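Local coordinates for hypothetical oxidoreductase ycnD (Bacillus subtilis, PDB 1ZCH), which uses NADH or NADPH as reductant in flavin (FMN) reduction and also reduces nitroaromatic compounds, quinones, chromates and azo dyes, at residues L188-D191 / E192-H196. Sequence-based numbering, arbitrary orientation.
Sequences LNQD and ELTSH. With CA (calcium ion), chain C.
Leu-188 lays its isobutyl group across the first turn of helix 190-212, meeting Glu-192, Leu-193 and His-196. The side chain runs forward along the turn because chi1, at -172°, puts CG opposite the backbone N: CD2 comes to 3.9 Å from CD2 of His-196, near the plane of the imidazole and at its edge, and lies 4.2 Å from CD1 of Leu-193. CD1, the other methyl, touches the carboxylate of Glu-192, 3.8 Å from OE1, and the two side chains cross at about a right angle. A branched apolar residue suits this place because its two methyls serve different neighbours; an alanine here would probably leave the His-196 edge and the Leu-193 methyl without this cover and the Glu-192 chain freer to turn.

Beneath these side chains the helix starts with regular i to i+4 bonds. Asn-189 O takes the N-H of Leu-193 at 3.1 Å, and Asp-191 O takes that of Ser-195. Gln-190 O is gripped twice, by Thr-194 N and, 2.9 Å away, by Thr-194 OG1, which reaches it from the opposite face of the carbonyl plane; a threonine can thus satisfy its hydroxyl within the helix. A water joins Asp-191 O to Ser-195 OG on the exposed side.

Asn-189 holds the N-cap position, yet its side chain makes no capping bond. Its neutral amide oxygen, a good calcium ligand, goes to the ion instead: OD1 binds it at 2.4 Å, alongside two waters and Glu-150 OE1 of the second subunit, so the ion links the two subunits. Gln-190 OE1 accepts a hydrogen bond from Asn-84 ND2 of that subunit, while Ile-88 there packs against Gln-190 and Thr-194. Within its own chain, this surface N-terminal turn of helix 190-212 rests through Leu-193 and His-196 on Ala-180 of the short helix 178-181, which precedes strand 182-184.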
# COMPACT_ATOMS: atom_id res chain seq x y z
N LEU A 188 8.93 4.11 19.71
CA LEU A 188 10.26 4.35 20.26
C LEU A 188 10.54 5.80 20.66
O LEU A 188 10.24 6.72 19.92
CB LEU A 188 11.31 3.90 19.24
CG LEU A 188 12.76 3.89 19.71
CD1 LEU A 188 12.92 2.91 20.86
CD2 LEU A 188 13.67 3.49 18.54
N ASN A 189 11.16 5.98 21.83
CA ASN A 189 11.48 7.32 22.32
C ASN A 189 12.30 8.08 21.28
O ASN A 189 13.12 7.50 20.56
CB ASN A 189 12.25 7.24 23.64
CG ASN A 189 11.49 6.47 24.71
OD1 ASN A 189 10.29 6.67 24.89
ND2 ASN A 189 12.19 5.59 25.41
N GLN A 190 12.07 9.39 21.20
CA GLN A 190 12.73 10.24 20.22
C GLN A 190 14.26 10.21 20.24
O GLN A 190 14.90 10.19 19.19
CB GLN A 190 12.24 11.68 20.36
CG GLN A 190 12.39 12.50 19.08
CD GLN A 190 11.29 12.21 18.06
OE1 GLN A 190 10.75 11.10 18.01
NE2 GLN A 190 10.98 13.21 17.24
N ASP A 191 14.86 10.22 21.43
CA ASP A 191 16.32 10.21 21.54
C ASP A 191 16.95 8.98 20.89
O ASP A 191 17.90 9.10 20.12
CB ASP A 191 16.74 10.30 23.01
CG ASP A 191 16.40 9.05 23.81
OD1 ASP A 191 15.23 8.63 23.80
OD2 ASP A 191 17.32 8.49 24.44
N GLU A 192 16.43 7.79 21.20
CA GLU A 192 16.97 6.56 20.63
C GLU A 192 16.75 6.54 19.12
O GLU A 192 17.62 6.11 18.36
CB GLU A 192 16.29 5.33 21.24
CG GLU A 192 16.65 5.05 22.68
CD GLU A 192 16.04 3.75 23.17
OE1 GLU A 192 16.33 2.69 22.58
OE2 GLU A 192 15.27 3.79 24.15
N LEU A 193 15.58 6.99 18.69
CA LEU A 193 15.24 7.01 17.28
C LEU A 193 16.24 7.89 16.53
O LEU A 193 16.73 7.53 15.46
CB LEU A 193 13.81 7.54 17.09
CG LEU A 193 13.16 7.45 15.71
CD1 LEU A 193 13.16 6.00 15.22
CD2 LEU A 193 11.73 7.97 15.79
N THR A 194 16.56 9.04 17.12
CA THR A 194 17.51 9.95 16.50
C THR A 194 18.87 9.27 16.36
O THR A 194 19.52 9.38 15.31
CB THR A 194 17.65 11.24 17.33
OG1 THR A 194 16.39 11.91 17.38
CG2 THR A 194 18.69 12.16 16.72
N SER A 195 19.30 8.57 17.40
CA SER A 195 20.58 7.87 17.37
C SER A 195 20.65 6.85 16.24
O SER A 195 21.67 6.72 15.58
CB SER A 195 20.85 7.17 18.71
OG SER A 195 20.99 8.12 19.75
N HIS A 196 19.55 6.13 16.02
CA HIS A 196 19.51 5.14 14.94
C HIS A 196 19.66 5.81 13.58
O HIS A 196 20.32 5.28 12.69
CB HIS A 196 18.20 4.35 14.97
CG HIS A 196 18.12 3.33 16.06
ND1 HIS A 196 19.04 2.31 16.19
CD2 HIS A 196 17.22 3.16 17.06
CE1 HIS A 196 18.72 1.56 17.23
NE2 HIS A 196 17.62 2.05 17.77
CA CA C . 7.90 6.66 25.10
O HOH W 1 20.04 11.06 20.29
O HOH W 2 8.01 4.32 24.11
O HOH W 3 7.65 7.14 22.73